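PDB 4GBJ: 6-phosphogluconate dehydrogenase NAD-binding from Dyadobacter fermentans, which probably acts as an NAD(P)-dependent oxidoreductase of the 6-phosphogluconate and 3-hydroxyisobutyrate dehydrogenase type. Local coordinates for residues Met81-Ser95 with Val110-Pro122. Sequence-based numbering, arbitrary orientation.
Sequences MELVEKLGKDGVHVS and VHEWYGAHYVGAP
Tyr114 lays one face of its ring over the side chain of Glu85, whose CB stands 3.8 Å from the ring centroid, a CH-pi contact almost on the ring normal. With CG anti to its carbonyl carbon (chi1 -60°), the phenol runs along helix 81-87 until its OH passes Met81. Replacing the ring with an alanine side chain is likely to uncover Glu85 CB and leave a gap against the side of helix 81-87, beside the Met81 carbonyl. Deeper in, Val84 sets CG1 over one face of the His111 imidazole, while Tyr118 CB lies over the opposite face near the rim. That ring meets His93 rim to rim: ND1 of His93 and NE2 of His111 share a hydrogen bond of 3.1 Å, and Ser67 and the Leu107 carbonyl hold their other nitrogens, which probably restricts the rotation of both imidazoles. In an offset edge-to-face pair, Tyr118 turns its edge toward the His93 face, planes at 86°, and its OH lies 2.6 Å from Ser95 OG and also bonds Ser104. The backbones beneath pair in parallel, with His93 N to His117 O at 2.9 Å and Val119 N to His93 O at 2.8 Å. This exemplifies the beta-alpha-beta crossover of a Rossmann-type domain: strands 92-95 and 117-124 are sheet neighbours joined through helix 101-113, which shares their His93 and Tyr118 face with helix 81-87, while helix 143-153 covers Val92 and Val94 on the other.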
HETATM    1  N   MSE B  81     -36.079  18.103   5.730  1.00 37.04           N
HETATM    2  CA  MSE B  81     -36.735  18.083   7.045  1.00 36.88           C
HETATM    3  C   MSE B  81     -38.072  17.311   7.050  1.00 40.82           C
HETATM    4  O   MSE B  81     -38.373  16.646   8.036  1.00 40.73           O
HETATM    5  CB  MSE B  81     -37.014  19.523   7.515  1.00 40.29           C
HETATM    6  CG  MSE B  81     -35.784  20.240   8.041  1.00 44.68           C
HETATM    7 SE   MSE B  81     -36.433  21.896   8.988  0.49 53.13          SE
HETATM    8  CE  MSE B  81     -37.479  22.701   7.703  1.00 51.72           C
ATOM      9  N   GLU B  82     -38.874  17.431   5.973  1.00 40.40           N
ATOM     10  CA  GLU B  82     -40.190  16.805   5.880  1.00 41.66           C
ATOM     11  C   GLU B  82     -40.073  15.287   5.696  1.00 41.34           C
ATOM     12  O   GLU B  82     -40.883  14.563   6.258  1.00 39.98           O
ATOM     13  CB  GLU B  82     -41.061  17.438   4.775  1.00 45.80           C
ATOM     14  CG  GLU B  82     -40.646  17.102   3.353  1.00 67.58           C
ATOM     15  CD  GLU B  82     -40.999  18.178   2.338  1.00 99.29           C
ATOM     16  OE1 GLU B  82     -40.065  18.786   1.763  1.00 83.70           O
ATOM     17  OE2 GLU B  82     -42.210  18.447   2.158  1.00 96.82           O
ATOM     18  N   LEU B  83     -39.038  14.797   5.015  1.00 35.69           N
ATOM     19  CA  LEU B  83     -38.842  13.372   4.864  1.00 33.58           C
ATOM     20  C   LEU B  83     -38.350  12.764   6.194  1.00 36.44           C
ATOM     21  O   LEU B  83     -38.909  11.760   6.645  1.00 35.81           O
ATOM     22  CB  LEU B  83     -37.890  13.051   3.714  1.00 32.70           C
ATOM     23  CG  LEU B  83     -37.744  11.537   3.444  1.00 37.14           C
ATOM     24  CD1 LEU B  83     -37.508  11.260   1.962  1.00 40.20           C
ATOM     25  CD2 LEU B  83     -36.583  10.926   4.226  1.00 36.57           C
ATOM     26  N   VAL B  84     -37.369  13.404   6.841  1.00 32.16           N
ATOM     27  CA  VAL B  84     -36.817  12.968   8.138  1.00 30.60           C
ATOM     28  C   VAL B  84     -37.939  13.009   9.228  1.00 36.13           C
ATOM     29  O   VAL B  84     -38.015  12.160  10.122  1.00 36.06           O
ATOM     30  CB  VAL B  84     -35.606  13.872   8.537  1.00 33.88           C
ATOM     31  CG1 VAL B  84     -35.052  13.509   9.906  1.00 32.95           C
ATOM     32  CG2 VAL B  84     -34.486  13.805   7.497  1.00 32.45           C
ATOM     33  N   GLU B  85     -38.771  14.004   9.162  1.00 35.90           N
ATOM     34  CA  GLU B  85     -39.899  14.115  10.081  1.00 36.93           C
ATOM     35  C   GLU B  85     -40.864  12.934   9.900  1.00 40.83           C
ATOM     36  O   GLU B  85     -41.368  12.408  10.902  1.00 39.92           O
ATOM     37  CB  GLU B  85     -40.632  15.424   9.868  1.00 39.33           C
ATOM     38  CG  GLU B  85     -41.872  15.496  10.737  1.00 41.07           C
ATOM     39  CD  GLU B  85     -42.556  16.845  10.830  1.00 61.56           C
ATOM     40  OE1 GLU B  85     -42.486  17.641   9.865  1.00 51.29           O
ATOM     41  OE2 GLU B  85     -43.217  17.074  11.863  1.00 54.10           O
ATOM     42  N   LYS B  86     -41.097  12.487   8.648  1.00 35.08           N
ATOM     43  CA  LYS B  86     -41.962  11.327   8.463  1.00 35.11           C
ATOM     44  C   LYS B  86     -41.279  10.093   9.075  1.00 36.63           C
ATOM     45  O   LYS B  86     -41.920   9.376   9.804  1.00 38.26           O
ATOM     46  CB  LYS B  86     -42.295  11.107   7.007  1.00 37.48           C
ATOM     47  CG  LYS B  86     -43.386  10.078   6.826  1.00 42.34           C
ATOM     48  CD  LYS B  86     -43.765   9.974   5.398  1.00 48.60           C
ATOM     49  CE  LYS B  86     -44.843   8.957   5.189  1.00 46.13           C
ATOM     50  NZ  LYS B  86     -45.133   8.791   3.749  1.00 51.97           N
ATOM     51  N   LEU B  87     -39.981   9.886   8.834  1.00 31.78           N
ATOM     52  CA  LEU B  87     -39.191   8.786   9.464  1.00 31.03           C
ATOM     53  C   LEU B  87     -39.405   8.790  11.003  1.00 35.65           C
ATOM     54  O   LEU B  87     -39.603   7.742  11.595  1.00 36.39           O
ATOM     55  CB  LEU B  87     -37.709   8.938   9.123  1.00 29.33           C
ATOM     56  CG  LEU B  87     -36.790   7.859   9.655  1.00 33.17           C
ATOM     57  CD1 LEU B  87     -37.236   6.467   9.194  1.00 33.44           C
ATOM     58  CD2 LEU B  87     -35.367   8.143   9.261  1.00 33.06           C
ATOM     59  N   GLY B  88     -39.375   9.972  11.600  1.00 33.19           N
ATOM     60  CA  GLY B  88     -39.819  10.235  12.966  1.00 35.38           C
ATOM     61  C   GLY B  88     -39.226   9.427  14.099  1.00 40.79           C
ATOM     62  O   GLY B  88     -38.132   8.877  13.985  1.00 37.89           O
ATOM     63  N   LYS B  89     -39.969   9.369  15.212  1.00 41.69           N
ATOM     64  CA  LYS B  89     -39.545   8.743  16.465  1.00 42.83           C
ATOM     65  C   LYS B  89     -39.156   7.287  16.293  1.00 46.66           C
ATOM     66  O   LYS B  89     -39.919   6.505  15.740  1.00 46.03           O
ATOM     67  CB  LYS B  89     -40.631   8.844  17.534  1.00 46.37           C
ATOM     68  CG  LYS B  89     -40.114   8.486  18.922  1.00 50.95           C
ATOM     69  CD  LYS B  89     -41.191   8.558  19.991  1.00 69.93           C
ATOM     70  CE  LYS B  89     -40.918   7.644  21.166  1.00 87.68           C
ATOM     71  NZ  LYS B  89     -39.680   8.017  21.901  1.00100.82           N
ATOM     72  N   ASP B  90     -37.943   6.946  16.762  1.00 42.71           N
ATOM     73  CA  ASP B  90     -37.349   5.607  16.714  1.00 41.56           C
ATOM     74  C   ASP B  90     -37.017   5.142  15.271  1.00 41.78           C
ATOM     75  O   ASP B  90     -36.558   4.018  15.108  1.00 40.75           O
ATOM     76  CB  ASP B  90     -38.249   4.560  17.424  1.00 44.45           C
ATOM     77  CG  ASP B  90     -38.543   4.906  18.870  1.00 62.08           C
ATOM     78  OD1 ASP B  90     -37.666   5.517  19.520  1.00 62.93           O
ATOM     79  OD2 ASP B  90     -39.646   4.522  19.371  1.00 72.62           O
ATOM     80  N   GLY B  91     -37.210   5.996  14.267  1.00 37.21           N
ATOM     81  CA  GLY B  91     -36.879   5.664  12.894  1.00 35.10           C
ATOM     82  C   GLY B  91     -35.368   5.619  12.767  1.00 36.36           C
ATOM     83  O   GLY B  91     -34.659   6.275  13.540  1.00 36.55           O
ATOM     84  N   VAL B  92     -34.857   4.767  11.891  1.00 32.26           N
ATOM     85  CA  VAL B  92     -33.408   4.606  11.718  1.00 30.47           C
ATOM     86  C   VAL B  92     -33.042   4.742  10.240  1.00 32.75           C
ATOM     87  O   VAL B  92     -33.642   4.067   9.409  1.00 31.48           O
ATOM     88  CB  VAL B  92     -32.900   3.251  12.281  1.00 35.13           C
ATOM     89  CG1 VAL B  92     -31.401   3.087  12.043  1.00 33.26           C
ATOM     90  CG2 VAL B  92     -33.208   3.123  13.772  1.00 38.46           C
ATOM     91  N   HIS B  93     -32.051   5.617   9.923  1.00 28.28           N
ATOM     92  CA  HIS B  93     -31.548   5.826   8.579  1.00 25.78           C
ATOM     93  C   HIS B  93     -30.119   5.291   8.507  1.00 27.80           C
ATOM     94  O   HIS B  93     -29.263   5.766   9.239  1.00 28.59           O
ATOM     95  CB  HIS B  93     -31.590   7.325   8.217  1.00 26.39           C
ATOM     96  CG  HIS B  93     -30.916   7.676   6.909  1.00 27.78           C
ATOM     97  ND1 HIS B  93     -30.622   8.995   6.583  1.00 28.91           N
ATOM     98  CD2 HIS B  93     -30.564   6.885   5.857  1.00 27.68           C
ATOM     99  CE1 HIS B  93     -30.022   8.951   5.401  1.00 26.81           C
ATOM    100  NE2 HIS B  93     -29.985   7.699   4.917  1.00 26.61           N
ATOM    101  N   VAL B  94     -29.895   4.264   7.703  1.00 27.22           N
ATOM    102  CA  VAL B  94     -28.581   3.660   7.440  1.00 27.71           C
ATOM    103  C   VAL B  94     -28.066   4.320   6.165  1.00 28.99           C
ATOM    104  O   VAL B  94     -28.529   4.055   5.061  1.00 28.72           O
ATOM    105  CB  VAL B  94     -28.658   2.123   7.333  1.00 30.92           C
ATOM    106  CG1 VAL B  94     -27.258   1.518   7.249  1.00 29.08           C
ATOM    107  CG2 VAL B  94     -29.407   1.547   8.524  1.00 31.12           C
ATOM    108  N   SER B  95     -27.136   5.213   6.343  1.00 24.86           N
ATOM    109  CA  SER B  95     -26.653   6.089   5.301  1.00 22.99           C
ATOM    110  C   SER B  95     -25.326   5.539   4.783  1.00 25.44           C
ATOM    111  O   SER B  95     -24.282   5.643   5.430  1.00 25.21           O
ATOM    112  CB  SER B  95     -26.537   7.493   5.886  1.00 24.73           C
ATOM    113  OG  SER B  95     -26.066   8.452   4.951  1.00 28.89           O
ATOM    114  N   VAL B 110     -30.282  16.723  12.422  1.00 30.06           N
ATOM    115  CA  VAL B 110     -31.652  16.940  11.956  1.00 30.90           C
ATOM    116  C   VAL B 110     -32.527  15.723  12.291  1.00 35.84           C
ATOM    117  O   VAL B 110     -33.671  15.894  12.703  1.00 37.19           O
ATOM    118  CB  VAL B 110     -31.716  17.296  10.444  1.00 32.65           C
ATOM    119  CG1 VAL B 110     -33.171  17.427   9.953  1.00 32.77           C
ATOM    120  CG2 VAL B 110     -30.934  18.577  10.156  1.00 33.16           C
ATOM    121  N   HIS B 111     -31.980  14.508  12.191  1.00 33.39           N
ATOM    122  CA  HIS B 111     -32.726  13.296  12.534  1.00 31.88           C
ATOM    123  C   HIS B 111     -33.135  13.313  14.004  1.00 35.09           C
ATOM    124  O   HIS B 111     -34.258  12.976  14.312  1.00 34.49           O
ATOM    125  CB  HIS B 111     -31.909  12.028  12.206  1.00 30.71           C
ATOM    126  CG  HIS B 111     -31.860  11.671  10.748  1.00 32.34           C
ATOM    127  ND1 HIS B 111     -31.340  12.543   9.799  1.00 33.88           N
ATOM    128  CD2 HIS B 111     -32.227  10.521  10.122  1.00 33.66           C
ATOM    129  CE1 HIS B 111     -31.427  11.910   8.634  1.00 32.72           C
ATOM    130  NE2 HIS B 111     -31.906  10.676   8.786  1.00 33.35           N
ATOM    131  N   GLU B 112     -32.228  13.692  14.900  1.00 34.20           N
ATOM    132  CA  GLU B 112     -32.529  13.784  16.348  1.00 35.50           C
ATOM    133  C   GLU B 112     -33.599  14.812  16.701  1.00 42.44           C
ATOM    134  O   GLU B 112     -34.188  14.693  17.772  1.00 43.20           O
ATOM    135  CB  GLU B 112     -31.263  14.113  17.159  1.00 36.93           C
ATOM    136  CG  GLU B 112     -30.219  12.999  17.144  1.00 44.19           C
ATOM    137  CD  GLU B 112     -30.641  11.599  17.585  1.00 72.82           C
ATOM    138  OE1 GLU B 112     -29.944  10.627  17.198  1.00 65.71           O
ATOM    139  OE2 GLU B 112     -31.646  11.468  18.328  1.00 63.65           O
ATOM    140  N   TRP B 113     -33.868  15.806  15.835  1.00 38.64           N
ATOM    141  CA  TRP B 113     -34.941  16.768  16.099  1.00 39.50           C
ATOM    142  C   TRP B 113     -36.286  16.081  16.148  1.00 42.70           C
ATOM    143  O   TRP B 113     -37.180  16.524  16.874  1.00 43.05           O
ATOM    144  CB  TRP B 113     -35.027  17.841  15.007  1.00 37.93           C
ATOM    145  CG  TRP B 113     -33.819  18.688  14.771  1.00 38.42           C
ATOM    146  CD1 TRP B 113     -32.716  18.824  15.565  1.00 42.16           C
ATOM    147  CD2 TRP B 113     -33.676  19.640  13.723  1.00 37.78           C
ATOM    148  NE1 TRP B 113     -31.804  19.658  14.959  1.00 41.98           N
ATOM    149  CE2 TRP B 113     -32.390  20.218  13.853  1.00 42.68           C
ATOM    150  CE3 TRP B 113     -34.486  20.016  12.645  1.00 38.72           C
ATOM    151  CZ2 TRP B 113     -31.897  21.154  12.941  1.00 41.05           C
ATOM    152  CZ3 TRP B 113     -34.001  20.952  11.743  1.00 40.57           C
ATOM    153  CH2 TRP B 113     -32.715  21.504  11.888  1.00 41.27           C
ATOM    154  N   TYR B 114     -36.447  15.034  15.303  1.00 37.40           N
ATOM    155  CA  TYR B 114     -37.689  14.251  15.196  1.00 37.36           C
ATOM    156  C   TYR B 114     -37.628  12.900  15.932  1.00 42.67           C
ATOM    157  O   TYR B 114     -38.520  12.082  15.742  1.00 42.25           O
ATOM    158  CB  TYR B 114     -37.962  14.018  13.701  1.00 37.52           C
ATOM    159  CG  TYR B 114     -38.108  15.346  12.997  1.00 37.73           C
ATOM    160  CD1 TYR B 114     -39.166  16.199  13.299  1.00 40.27           C
ATOM    161  CD2 TYR B 114     -37.121  15.815  12.141  1.00 35.37           C
ATOM    162  CE1 TYR B 114     -39.223  17.488  12.788  1.00 40.04           C
ATOM    163  CE2 TYR B 114     -37.226  17.061  11.534  1.00 37.37           C
ATOM    164  CZ  TYR B 114     -38.266  17.910  11.883  1.00 44.22           C
ATOM    165  OH  TYR B 114     -38.389  19.163  11.341  1.00 46.72           O
ATOM    166  N   GLY B 115     -36.611  12.670  16.762  1.00 40.36           N
ATOM    167  CA  GLY B 115     -36.486  11.410  17.498  1.00 40.80           C
ATOM    168  C   GLY B 115     -36.005  10.240  16.645  1.00 40.56           C
ATOM    169  O   GLY B 115     -36.112   9.090  17.072  1.00 41.03           O
ATOM    170  N   ALA B 116     -35.474  10.510  15.442  1.00 35.85           N
ATOM    171  CA  ALA B 116     -34.944   9.487  14.532  1.00 34.56           C
ATOM    172  C   ALA B 116     -33.427   9.376  14.726  1.00 39.55           C
ATOM    173  O   ALA B 116     -32.819  10.255  15.344  1.00 41.02           O
ATOM    174  CB  ALA B 116     -35.275   9.842  13.087  1.00 34.07           C
ATOM    175  N   HIS B 117     -32.804   8.336  14.173  1.00 33.49           N
ATOM    176  CA  HIS B 117     -31.369   8.129  14.334  1.00 30.46           C
ATOM    177  C   HIS B 117     -30.693   7.949  12.990  1.00 33.49           C
ATOM    178  O   HIS B 117     -31.101   7.117  12.184  1.00 31.25           O
ATOM    179  CB  HIS B 117     -31.075   6.901  15.215  1.00 32.44           C
ATOM    180  CG  HIS B 117     -31.822   6.870  16.510  1.00 38.21           C
ATOM    181  ND1 HIS B 117     -31.424   7.637  17.569  1.00 41.39           N
ATOM    182  CD2 HIS B 117     -32.877   6.107  16.892  1.00 42.25           C
ATOM    183  CE1 HIS B 117     -32.250   7.350  18.564  1.00 43.50           C
ATOM    184  NE2 HIS B 117     -33.182   6.481  18.180  1.00 44.28           N
ATOM    185  N   TYR B 118     -29.614   8.689  12.789  1.00 30.06           N
ATOM    186  CA  TYR B 118     -28.786   8.579  11.617  1.00 27.62           C
ATOM    187  C   TYR B 118     -27.610   7.680  11.913  1.00 30.05           C
ATOM    188  O   TYR B 118     -26.902   7.915  12.879  1.00 29.82           O
ATOM    189  CB  TYR B 118     -28.299   9.954  11.203  1.00 27.14           C
ATOM    190  CG  TYR B 118     -27.425   9.940   9.973  1.00 26.94           C
ATOM    191  CD1 TYR B 118     -27.955  10.212   8.719  1.00 28.97           C
ATOM    192  CD2 TYR B 118     -26.046   9.772  10.076  1.00 25.57           C
ATOM    193  CE1 TYR B 118     -27.140  10.364   7.612  1.00 28.81           C
ATOM    194  CE2 TYR B 118     -25.232   9.809   8.946  1.00 24.79           C
ATOM    195  CZ  TYR B 118     -25.784  10.114   7.718  1.00 29.60           C
ATOM    196  OH  TYR B 118     -25.013  10.166   6.589  1.00 28.64           O
ATOM    197  N   VAL B 119     -27.422   6.648  11.115  1.00 25.30           N
ATOM    198  CA  VAL B 119     -26.249   5.757  11.240  1.00 25.30           C
ATOM    199  C   VAL B 119     -25.363   5.923  10.015  1.00 26.68           C
ATOM    200  O   VAL B 119     -25.821   5.652   8.911  1.00 28.66           O
ATOM    201  CB  VAL B 119     -26.675   4.300  11.420  1.00 28.87           C
ATOM    202  CG1 VAL B 119     -25.473   3.358  11.319  1.00 29.72           C
ATOM    203  CG2 VAL B 119     -27.364   4.129  12.769  1.00 30.03           C
ATOM    204  N   GLY B 120     -24.135   6.400  10.218  1.00 22.27           N
ATOM    205  CA  GLY B 120     -23.144   6.499   9.158  1.00 21.62           C
ATOM    206  C   GLY B 120     -22.657   5.117   8.836  1.00 26.86           C
ATOM    207  O   GLY B 120     -22.271   4.388   9.755  1.00 28.65           O
ATOM    208  N   ALA B 121     -22.872   4.656   7.597  1.00 25.36           N
ATOM    209  CA  ALA B 121     -22.615   3.233   7.272  1.00 26.33           C
ATOM    210  C   ALA B 121     -21.929   3.052   5.941  1.00 27.47           C
ATOM    211  O   ALA B 121     -22.378   2.249   5.137  1.00 25.70           O
ATOM    212  CB  ALA B 121     -23.918   2.448   7.289  1.00 28.00           C
ATOM    213  N   PRO B 122     -20.809   3.742   5.710  1.00 25.01           N
ATOM    214  CA  PRO B 122     -20.099   3.598   4.417  1.00 25.44           C
ATOM    215  C   PRO B 122     -19.645   2.173   4.164  1.00 29.83           C
ATOM    216  O   PRO B 122     -19.234   1.487   5.093  1.00 27.04           O
ATOM    217  CB  PRO B 122     -18.918   4.556   4.553  1.00 26.94           C
ATOM    218  CG  PRO B 122     -18.776   4.804   6.020  1.00 30.56           C
ATOM    219  CD  PRO B 122     -20.136   4.723   6.581  1.00 27.40           C
TER